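Local atomic coordinates of acyl-CoA synthetase (AMP-forming)/AMP-acid ligase II-like protein (Dyadobacter fermentans, PDB entry 4GS5), a protein that probably joins medium-chain fatty or related carboxylic acids to coenzyme A, as expected of an ATP-dependent, AMP-forming ligase. Residues 263-266 with 267-271; 341-345 with 346-350; 158-162 with 163-167; 237-241 with 242-246. All coordinates share one frame; numbering follows the deposited sequence.

In the fold
All four contacts are local and follow one another along the chain, so none nests within or crosses another. Interaction 3 comes first, where the loop after strand 153-155 turns into helix 162-169. Interaction 4 closes the hairpin between strands 230-238 and 242-248, its centre about 21 Å from that of interaction 3. Interaction 1 follows in the opening turns of helix 262-276, and interaction 2 starts helix 345-351 near the C terminus. These last two have centres about 18 Å apart and meet the same strand, 282-289, in the small C-terminal part of the chain, whereas interactions 3 and 4 belong to the larger body.

Interaction 1: residues 263-266 with 267-271; sequences DQID and QRIAA
Four successive i-to-i+4 backbone bonds run from Q267, R268, I269 and A270 to the carbonyls of D263, Q264, I265 and D266, the shortest joining A270 N to D266 O at 2.8 Å. Q267 lies along the first turn: its chi1 of -59°, with CG beside its own backbone N, sets CG 3.1 Å from D263 O, and the chain runs on extended from there. Its amide lies alongside the D263 carboxylate, the two chains pointing the same way but their planes 84° apart. NE2 of Q267 stays 4.0 Å from OD1 of D263, too far for a hydrogen bond; the carboxylate instead uses OD2 to accept from N251. One residue on, R268 lays its methylene chain past Q264 O, with CG at 3.8 Å. Its CD also passes 4.4 Å from the terminal methyl CD1 of I265, a loose apolar approach. The two buried isoleucines meet one turn apart, I265 CG1 lying 4.3 Å from I269 CD1. Both press on C284 of strand 282-289, and I269 also reaches I316 of helix 306-319. D266 accepts the backbone N-H of C284 on OD1 of its carboxylate. The chemistry is thus that of an amphipathic helix: I265 and I269 supply the oily side facing strand and helix, D263 and D266 tie its beginning to neighbouring parts of the chain, and these two negative charges near the N-terminal end probably also interact favourably with the helix dipole.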
loop_
_atom_site.group_PDB
_atom_site.type_symbol
_atom_site.label_atom_id
_atom_site.label_comp_id
_atom_site.label_asym_id
_atom_site.label_seq_id
_atom_site.Cartn_x
_atom_site.Cartn_y
_atom_site.Cartn_z
ATOM N N ASP A 263 11.624 1.800 16.202
ATOM C CA ASP A 263 10.532 1.414 17.090
ATOM C C ASP A 263 10.588 -0.079 17.421
ATOM O O ASP A 263 10.127 -0.499 18.478
ATOM C CB ASP A 263 9.151 1.852 16.557
ATOM C CG ASP A 263 8.629 0.969 15.429
ATOM O OD1 ASP A 263 7.533 0.384 15.585
ATOM O OD2 ASP A 263 9.292 0.879 14.372
ATOM N N GLN A 264 11.178 -0.873 16.533
ATOM C CA GLN A 264 11.329 -2.305 16.815
ATOM C C GLN A 264 12.387 -2.540 17.875
ATOM O O GLN A 264 12.201 -3.347 18.785
ATOM C CB GLN A 264 11.661 -3.097 15.551
ATOM C CG GLN A 264 10.506 -3.182 14.580
ATOM C CD GLN A 264 10.823 -4.037 13.369
ATOM O OE1 GLN A 264 11.918 -4.601 13.253
ATOM N NE2 GLN A 264 9.861 -4.137 12.452
ATOM N N ILE A 265 13.510 -1.850 17.757
ATOM C CA ILE A 265 14.536 -1.996 18.780
ATOM C C ILE A 265 14.007 -1.442 20.109
ATOM O O ILE A 265 14.286 -1.998 21.177
ATOM C CB ILE A 265 15.911 -1.390 18.357
ATOM C CG1 ILE A 265 16.994 -1.840 19.329
ATOM C CG2 ILE A 265 15.869 0.121 18.257
ATOM C CD1 ILE A 265 17.301 -3.323 19.199
ATOM N N ASP A 266 13.198 -0.380 20.036
ATOM C CA ASP A 266 12.587 0.197 21.236
ATOM C C ASP A 266 11.727 -0.841 21.964
ATOM O O ASP A 266 11.784 -0.943 23.192
ATOM C CB ASP A 266 11.732 1.417 20.889
ATOM C CG ASP A 266 12.511 2.717 20.943
ATOM O OD1 ASP A 266 13.682 2.697 21.378
ATOM O OD2 ASP A 266 11.946 3.770 20.569
ATOM N N GLN A 267 10.938 -1.610 21.208
ATOM C CA GLN A 267 10.059 -2.621 21.806
ATOM C C GLN A 267 10.883 -3.684 22.518
ATOM O O GLN A 267 10.517 -4.144 23.591
ATOM C CB GLN A 267 9.145 -3.292 20.762
ATOM C CG GLN A 267 8.220 -2.335 20.001
ATOM C CD GLN A 267 7.331 -3.050 18.981
ATOM O OE1 GLN A 267 7.449 -4.261 18.772
ATOM N NE2 GLN A 267 6.433 -2.296 18.344
ATOM N N ARG A 268 11.994 -4.074 21.907
ATOM C CA ARG A 268 12.915 -5.038 22.516
ATOM C C ARG A 268 13.560 -4.536 23.810
ATOM O O ARG A 268 13.685 -5.281 24.783
ATOM C CB ARG A 268 13.990 -5.460 21.510
ATOM C CG ARG A 268 13.463 -6.443 20.490
ATOM C CD ARG A 268 14.420 -6.684 19.334
ATOM N NE ARG A 268 13.744 -7.397 18.250
ATOM C CZ ARG A 268 13.527 -8.707 18.242
ATOM N NH1 ARG A 268 13.938 -9.455 19.259
ATOM N NH2 ARG A 268 12.894 -9.271 17.218
ATOM N N ILE A 269 13.972 -3.274 23.820
ATOM C CA ILE A 269 14.498 -2.672 25.037
ATOM C C ILE A 269 13.411 -2.467 26.104
ATOM O O ILE A 269 13.674 -2.587 27.301
ATOM C CB ILE A 269 15.186 -1.344 24.723
ATOM C CG1 ILE A 269 16.534 -1.632 24.064
ATOM C CG2 ILE A 269 15.366 -0.521 25.985
ATOM C CD1 ILE A 269 17.123 -0.458 23.348
ATOM N N ALA A 270 12.191 -2.169 25.663
ATOM C CA ALA A 270 11.077 -1.992 26.591
ATOM C C ALA A 270 10.863 -3.234 27.449
ATOM O O ALA A 270 10.624 -3.125 28.650
ATOM C CB ALA A 270 9.798 -1.638 25.839
ATOM N N ALA A 271 10.933 -4.414 26.836
ATOM C CA ALA A 271 10.788 -5.661 27.590
ATOM C C ALA A 271 11.874 -5.775 28.666
ATOM O O ALA A 271 11.642 -6.337 29.735
ATOM C CB ALA A 271 10.815 -6.872 26.663
#

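Interaction 2: residues 341-345 with 346-350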
loop_
_atom_site.group_PDB
_atom_site.type_symbol
_atom_site.label_atom_id
_atom_site.label_comp_id
_atom_site.label_asym_id
_atom_site.label_seq_id
_atom_site.Cartn_x
_atom_site.Cartn_y
_atom_site.Cartn_z
ATOM N N ASP A 341 2.264 17.245 23.787
ATOM C CA ASP A 341 2.848 16.488 24.899
ATOM C C ASP A 341 3.540 15.197 24.464
ATOM O O ASP A 341 3.592 14.213 25.209
ATOM C CB ASP A 341 1.835 16.191 26.004
ATOM C CG ASP A 341 2.511 15.933 27.346
ATOM O OD1 ASP A 341 3.604 16.499 27.564
ATOM O OD2 ASP A 341 1.962 15.179 28.179
ATOM N N LYS A 342 4.070 15.210 23.250
ATOM C CA LYS A 342 4.839 14.086 22.759
ATOM C C LYS A 342 6.323 14.411 22.899
ATOM O O LYS A 342 6.727 15.577 22.809
ATOM C CB LYS A 342 4.462 13.803 21.303
ATOM C CG LYS A 342 2.956 13.653 21.110
ATOM C CD LYS A 342 2.584 13.482 19.656
ATOM C CE LYS A 342 1.062 13.398 19.493
ATOM N NZ LYS A 342 0.686 13.186 18.057
ATOM N N ILE A 343 7.130 13.389 23.150
ATOM C CA ILE A 343 8.571 13.578 23.205
ATOM C C ILE A 343 9.043 14.161 21.880
ATOM O O ILE A 343 8.821 13.574 20.824
ATOM C CB ILE A 343 9.307 12.242 23.460
ATOM C CG1 ILE A 343 8.885 11.655 24.807
ATOM C CG2 ILE A 343 10.833 12.434 23.427
ATOM C CD1 ILE A 343 9.253 10.197 24.975
ATOM N N ASP A 344 9.671 15.328 21.927
ATOM C CA ASP A 344 10.394 15.805 20.763
ATOM C C ASP A 344 11.767 15.156 20.835
ATOM O O ASP A 344 12.657 15.654 21.530
ATOM C CB ASP A 344 10.532 17.322 20.791
ATOM C CG ASP A 344 11.045 17.888 19.472
ATOM O OD1 ASP A 344 11.811 17.194 18.766
ATOM O OD2 ASP A 344 10.689 19.037 19.145
ATOM N N LYS A 345 11.937 14.038 20.136
ATOM C CA LYS A 345 13.184 13.281 20.217
ATOM C C LYS A 345 14.356 14.048 19.632
ATOM O O LYS A 345 15.419 14.131 20.248
ATOM C CB LYS A 345 13.035 11.919 19.549
ATOM C CG LYS A 345 11.995 11.051 20.237
ATOM C CD LYS A 345 11.809 9.725 19.531
ATOM C CE LYS A 345 10.623 8.965 20.126
ATOM N NZ LYS A 345 10.322 7.736 19.354
ATOM N N ARG A 346 14.153 14.614 18.448
ATOM C CA ARG A 346 15.166 15.431 17.791
ATOM C C ARG A 346 15.646 16.595 18.673
ATOM O O ARG A 346 16.850 16.814 18.820
ATOM C CB ARG A 346 14.633 15.937 16.449
ATOM C CG ARG A 346 15.567 16.863 15.694
ATOM C CD ARG A 346 15.326 16.741 14.199
ATOM N NE ARG A 346 15.648 15.392 13.738
ATOM C CZ ARG A 346 16.835 15.034 13.252
ATOM N NH1 ARG A 346 17.053 13.782 12.866
ATOM N NH2 ARG A 346 17.807 15.933 13.147
ATOM N N ALA A 347 14.713 17.334 19.266
ATOM C CA ALA A 347 15.077 18.470 20.117
ATOM C C ALA A 347 15.782 17.986 21.380
ATOM O O ALA A 347 16.790 18.563 21.806
ATOM C CB ALA A 347 13.850 19.297 20.477
ATOM N N THR A 348 15.251 16.913 21.963
ATOM C CA THR A 348 15.864 16.281 23.127
ATOM C C THR A 348 17.319 15.928 22.849
ATOM O O THR A 348 18.191 16.145 23.697
ATOM C CB THR A 348 15.097 15.007 23.565
ATOM O OG1 THR A 348 13.790 15.370 24.030
ATOM C CG2 THR A 348 15.831 14.286 24.687
ATOM N N PHE A 349 17.589 15.387 21.665
ATOM C CA PHE A 349 18.943 14.932 21.370
ATOM C C PHE A 349 19.926 16.093 21.223
ATOM O O PHE A 349 21.016 16.051 21.784
ATOM C CB PHE A 349 18.986 14.010 20.147
ATOM C CG PHE A 349 20.231 13.188 20.075
ATOM C CD1 PHE A 349 20.421 12.129 20.945
ATOM C CD2 PHE A 349 21.224 13.488 19.161
ATOM C CE1 PHE A 349 21.569 11.376 20.903
ATOM C CE2 PHE A 349 22.389 12.734 19.108
ATOM C CZ PHE A 349 22.563 11.677 19.980
ATOM N N GLN A 350 19.533 17.124 20.481
ATOM C CA GLN A 350 20.359 18.315 20.305
ATOM C C GLN A 350 20.742 18.933 21.642
ATOM O O GLN A 350 21.863 19.407 21.825
ATOM C CB GLN A 350 19.619 19.364 19.477
ATOM C CG GLN A 350 19.597 19.114 17.980
ATOM C CD GLN A 350 18.792 20.173 17.240
ATOM O OE1 GLN A 350 17.565 20.075 17.133
ATOM N NE2 GLN A 350 19.477 21.197 16.739
HETATM O O HOH W 1 11.687 14.522 16.697
#
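An aspartate N-cap begins helix 345-351: D344 folds its carboxylate back over the first turn and receives the backbone N-H of A347 on OD1, N to O 2.9 Å. CG lies anti to the backbone N of D344 (chi1 -169°), which swings the carboxylate toward the helix end. The A347 N-H comes from well above the carboxylate plane, 61° out of it. The A347 methyl also packs against this flat group, its CB 3.3 Å from D344 CG and nearly as close to both oxygens. A second grip falls on the D344 carbonyl. T348 N reaches D344 O at 2.9 Å from one face of the carbonyl, and T348 OG1 comes to the same atom from the opposite face at 2.8 Å. That hydroxyl, placed beside its own backbone N (chi1 -66°), donates to D344 O while it accepts from A336 N, and both roles fix its rotation. A water takes the R346 N-H at 3.0 Å and bonds weakly to D344 OD1, filling out the cap. With an alanine in place of D344, the A347 N-H would probably lose its capping acceptor and the positive end of the helix dipole its nearby negative charge. The helix start is fastened to the rest of the small lobe along one side: K345 and T348 lean on F283 of strand 282-289, and F349 meets W285 of that strand, stands edge-to-face with Y330, and touches V297 and V299 of strand 295-301.

Interaction 3: residues 158-162 with 163-167; sequences APVNH and ALAMQ
A163 brings its methyl beside the side chain of N161, CB lying 4.0 Å from OD1. At L164 the contact becomes a cap, because its backbone N donates to N161 OD1 across 3.0 Å in a nearly straight approach to the amide oxygen. The N161 side chain gets there with CG wedged between its backbone N and carbonyl carbon (chi1 63°). L164 also pushes its side chain across that of V160 at about a right angle, and CG of L164 sits a tight 3.5 Å from V160 CG1. A165 follows, its N bonded to N161 O at 2.8 Å; its methyl lies beyond the same valine branch, CB 4.0 Å from V160 CG1. Selenomethionine M166 closes the next turn with its N on H162 O. Set beside the backbone N (chi1 -70°), its CG lies over one face of the H162 imidazole, 4.2 Å from the centroid and 16° off the normal, a CH-pi contact; the bends beyond CG turn selenium and CE back toward the ring, M166 CE coming 3.1 Å from H162 NE2. Behind this turn V160 and L164 rest on P131 of helix 131-139, and Q177 holds the incoming loop through V160 N and A158 O. Asparagine N-cap plus a V160-A165 contact, from the residue before the cap to the fourth helical residue, is the pattern of a hydrophobic staple at a helix start.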
loop_
_atom_site.group_PDB
_atom_site.type_symbol
_atom_site.label_atom_id
_atom_site.label_comp_id
_atom_site.label_asym_id
_atom_site.label_seq_id
_atom_site.Cartn_x
_atom_site.Cartn_y
_atom_site.Cartn_z
ATOM N N ALA A 158 -4.661 -2.518 1.727
ATOM C CA ALA A 158 -3.412 -2.734 2.471
ATOM C C ALA A 158 -2.779 -4.074 2.078
ATOM O O ALA A 158 -3.492 -4.982 1.646
ATOM C CB ALA A 158 -3.651 -2.660 4.004
ATOM N N PRO A 159 -1.435 -4.186 2.187
ATOM C CA PRO A 159 -0.794 -5.478 1.904
ATOM C C PRO A 159 -1.488 -6.585 2.691
ATOM O O PRO A 159 -1.852 -6.414 3.859
ATOM C CB PRO A 159 0.646 -5.275 2.381
ATOM C CG PRO A 159 0.887 -3.806 2.207
ATOM C CD PRO A 159 -0.444 -3.149 2.539
ATOM N N VAL A 160 -1.708 -7.694 2.003
ATOM C CA VAL A 160 -2.440 -8.843 2.509
ATOM C C VAL A 160 -1.853 -9.394 3.812
ATOM O O VAL A 160 -0.629 -9.440 3.979
ATOM C CB VAL A 160 -2.432 -9.913 1.409
ATOM C CG1 VAL A 160 -2.811 -11.281 1.944
ATOM C CG2 VAL A 160 -3.343 -9.473 0.262
ATOM N N ASN A 161 -2.708 -9.793 4.748
ATOM C CA ASN A 161 -2.193 -10.384 5.987
ATOM C C ASN A 161 -1.687 -11.823 5.791
ATOM O O ASN A 161 -1.927 -12.443 4.747
ATOM C CB ASN A 161 -3.189 -10.280 7.159
ATOM C CG ASN A 161 -4.488 -11.052 6.913
ATOM O OD1 ASN A 161 -4.478 -12.191 6.447
ATOM N ND2 ASN A 161 -5.617 -10.420 7.231
ATOM N N HIS A 162 -0.987 -12.335 6.798
ATOM C CA HIS A 162 -0.295 -13.618 6.681
ATOM C C HIS A 162 -1.212 -14.788 6.313
ATOM O O HIS A 162 -0.897 -15.560 5.403
ATOM C CB HIS A 162 0.486 -13.933 7.955
ATOM C CG HIS A 162 1.457 -15.066 7.802
ATOM N ND1 HIS A 162 1.378 -16.220 8.554
ATOM C CD2 HIS A 162 2.522 -15.220 6.983
ATOM C CE1 HIS A 162 2.361 -17.033 8.209
ATOM N NE2 HIS A 162 3.071 -16.452 7.260
ATOM N N ALA A 163 -2.339 -14.919 7.006
ATOM C CA ALA A 163 -3.298 -15.985 6.694
ATOM C C ALA A 163 -3.867 -15.918 5.268
ATOM O O ALA A 163 -4.024 -16.946 4.605
ATOM C CB ALA A 163 -4.430 -16.022 7.737
ATOM N N LEU A 164 -4.170 -14.721 4.775
ATOM C CA LEU A 164 -4.682 -14.620 3.422
ATOM C C LEU A 164 -3.534 -14.862 2.426
ATOM O O LEU A 164 -3.720 -15.487 1.386
ATOM C CB LEU A 164 -5.386 -13.267 3.186
ATOM C CG LEU A 164 -5.814 -12.988 1.749
ATOM C CD1 LEU A 164 -6.832 -14.008 1.272
ATOM C CD2 LEU A 164 -6.361 -11.549 1.540
ATOM N N ALA A 165 -2.338 -14.397 2.761
ATOM C CA ALA A 165 -1.186 -14.652 1.900
ATOM C C ALA A 165 -0.936 -16.168 1.737
ATOM O O ALA A 165 -0.678 -16.654 0.630
ATOM C CB ALA A 165 0.054 -13.955 2.444
HETATM N N MSE A 166 -1.039 -16.913 2.827
HETATM C CA MSE A 166 -0.883 -18.372 2.768
HETATM C C MSE A 166 -1.940 -19.056 1.895
HETATM O O MSE A 166 -1.627 -20.002 1.166
HETATM C CB MSE A 166 -0.884 -18.988 4.173
HETATM C CG MSE A 166 0.355 -18.665 5.000
HETATM SE SE MSE A 166 1.943 -19.602 4.387
HETATM C CE MSE A 166 3.277 -18.214 4.691
ATOM N N GLN A 167 -3.185 -18.594 1.981
ATOM C CA GLN A 167 -4.274 -19.082 1.123
ATOM C C GLN A 167 -4.063 -18.781 -0.364
ATOM O O GLN A 167 -4.341 -19.619 -1.229
ATOM C CB GLN A 167 -5.612 -18.468 1.546
ATOM C CG GLN A 167 -6.281 -19.161 2.727
ATOM C CD GLN A 167 -7.584 -18.485 3.133
ATOM O OE1 GLN A 167 -7.587 -17.346 3.600
ATOM N NE2 GLN A 167 -8.693 -19.187 2.955
#

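Interaction 4: residues 237-241 with 242-246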
loop_
_atom_site.group_PDB
_atom_site.type_symbol
_atom_site.label_atom_id
_atom_site.label_comp_id
_atom_site.label_asym_id
_atom_site.label_seq_id
_atom_site.Cartn_x
_atom_site.Cartn_y
_atom_site.Cartn_z
ATOM N N GLU A 237 14.158 0.140 -1.491
ATOM C CA GLU A 237 15.374 -0.198 -2.201
ATOM C C GLU A 237 14.977 -0.602 -3.599
ATOM O O GLU A 237 14.205 -1.543 -3.778
ATOM C CB GLU A 237 16.100 -1.344 -1.505
ATOM C CG GLU A 237 16.924 -0.903 -0.318
ATOM C CD GLU A 237 18.276 -0.329 -0.724
ATOM O OE1 GLU A 237 18.598 -0.338 -1.937
ATOM O OE2 GLU A 237 19.019 0.129 0.173
ATOM N N ILE A 238 15.483 0.121 -4.591
ATOM C CA ILE A 238 15.217 -0.225 -5.985
ATOM C C ILE A 238 16.138 -1.358 -6.473
ATOM O O ILE A 238 17.317 -1.388 -6.143
ATOM C CB ILE A 238 15.272 1.030 -6.899
ATOM C CG1 ILE A 238 14.086 1.953 -6.566
ATOM C CG2 ILE A 238 15.238 0.648 -8.376
ATOM C CD1 ILE A 238 14.092 3.274 -7.272
ATOM N N HIS A 239 15.579 -2.290 -7.237
ATOM C CA HIS A 239 16.352 -3.386 -7.834
ATOM C C HIS A 239 15.936 -3.537 -9.296
ATOM O O HIS A 239 14.897 -4.145 -9.603
ATOM C CB HIS A 239 16.050 -4.704 -7.118
ATOM C CG HIS A 239 16.425 -4.714 -5.673
ATOM N ND1 HIS A 239 15.510 -4.508 -4.660
ATOM C CD2 HIS A 239 17.615 -4.913 -5.064
ATOM C CE1 HIS A 239 16.123 -4.578 -3.493
ATOM N NE2 HIS A 239 17.405 -4.815 -3.712
ATOM N N GLY A 240 16.709 -2.967 -10.205
ATOM C CA GLY A 240 16.283 -2.940 -11.593
ATOM C C GLY A 240 14.919 -2.260 -11.664
ATOM O O GLY A 240 14.676 -1.278 -10.963
ATOM N N ASN A 241 14.009 -2.787 -12.477
ATOM C CA ASN A 241 12.700 -2.158 -12.645
ATOM C C ASN A 241 11.644 -2.538 -11.598
ATOM O O ASN A 241 10.478 -2.752 -11.930
ATOM C CB ASN A 241 12.157 -2.449 -14.043
ATOM C CG ASN A 241 11.623 -3.859 -14.170
ATOM O OD1 ASN A 241 12.098 -4.784 -13.499
ATOM N ND2 ASN A 241 10.617 -4.031 -15.026
ATOM N N ALA A 242 12.054 -2.607 -10.337
ATOM C CA ALA A 242 11.183 -3.039 -9.252
ATOM C C ALA A 242 11.716 -2.475 -7.946
ATOM O O ALA A 242 12.850 -2.008 -7.884
ATOM C CB ALA A 242 11.126 -4.593 -9.175
ATOM N N PHE A 243 10.914 -2.513 -6.892
ATOM C CA PHE A 243 11.418 -2.040 -5.613
ATOM C C PHE A 243 10.916 -2.864 -4.464
ATOM O O PHE A 243 9.894 -3.543 -4.553
ATOM C CB PHE A 243 11.081 -0.557 -5.379
ATOM C CG PHE A 243 9.622 -0.302 -5.021
ATOM C CD1 PHE A 243 9.209 -0.265 -3.700
ATOM C CD2 PHE A 243 8.683 -0.067 -6.018
ATOM C CE1 PHE A 243 7.865 -0.005 -3.374
ATOM C CE2 PHE A 243 7.340 0.200 -5.705
ATOM C CZ PHE A 243 6.931 0.227 -4.393
ATOM N N GLN A 244 11.662 -2.798 -3.373
ATOM C CA GLN A 244 11.243 -3.404 -2.142
ATOM C C GLN A 244 10.947 -2.281 -1.164
ATOM O O GLN A 244 11.749 -1.345 -1.004
ATOM C CB GLN A 244 12.363 -4.268 -1.568
ATOM C CG GLN A 244 12.031 -4.780 -0.195
ATOM C CD GLN A 244 13.130 -5.658 0.385
ATOM O OE1 GLN A 244 14.273 -5.656 -0.095
ATOM N NE2 GLN A 244 12.790 -6.407 1.427
ATOM N N TRP A 245 9.805 -2.367 -0.503
ATOM C CA TRP A 245 9.470 -1.374 0.509
ATOM C C TRP A 245 10.220 -1.722 1.797
ATOM O O TRP A 245 10.170 -2.858 2.249
ATOM C CB TRP A 245 7.964 -1.378 0.762
ATOM C CG TRP A 245 7.480 -0.370 1.794
ATOM C CD1 TRP A 245 7.110 0.927 1.560
ATOM C CD2 TRP A 245 7.303 -0.586 3.206
ATOM N NE1 TRP A 245 6.711 1.524 2.732
ATOM C CE2 TRP A 245 6.825 0.624 3.755
ATOM C CE3 TRP A 245 7.491 -1.682 4.052
ATOM C CZ2 TRP A 245 6.535 0.763 5.108
ATOM C CZ3 TRP A 245 7.194 -1.540 5.404
ATOM C CH2 TRP A 245 6.717 -0.330 5.916
ATOM N N ILE A 246 10.891 -0.733 2.375
ATOM C CA ILE A 246 11.719 -0.924 3.567
ATOM C C ILE A 246 11.033 -0.366 4.812
ATOM O O ILE A 246 11.063 -0.996 5.865
ATOM C CB ILE A 246 13.062 -0.199 3.430
ATOM C CG1 ILE A 246 13.870 -0.763 2.250
ATOM C CG2 ILE A 246 13.857 -0.270 4.731
ATOM C CD1 ILE A 246 13.971 -2.281 2.249
#
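E237 and Q244 clasp the two arms of a beta hairpin, strands 230-238 and 242-248, by a hydrogen-bonded antiparallel pair: E237 N to Q244 O and Q244 N to E237 O are each 2.9 Å. Beyond it I238 and F243 form a non-hydrogen-bonded pair, and H239 N then bonds A242 O at 2.8 Å. The packed side lies beneath I238 and F243, where I238 CG1 sits 4.1 Å from F243 CB. The phenyl ring turns away from that isoleucine into an aromatic group, edge-to-face with Y179 and beside Y202 and F204.

The other face is looser. I246 CG1 packs loosely on E237, 4.0 Å from its CG and about as near its backbone N, and the glutamate carboxylate has a long, weak ion pair with K259. L201 lies against A242, H239 and Q244, the last two making only a distant side-chain contact with each other, ring and amide planes 41° apart. The exposed turn is also loose: G240 and N241 link the arms in a distorted turn resembling type II', and A242 N makes only weak bonds to H239 O and G240 O. G240 has a positive phi of 57°, which favours glycine.

Inside the ladder the carbonyls serve alpha hydrogens too: F243 CA comes within 3.4 Å of E237 O, and I238 CA within 3.5 Å of A242 O.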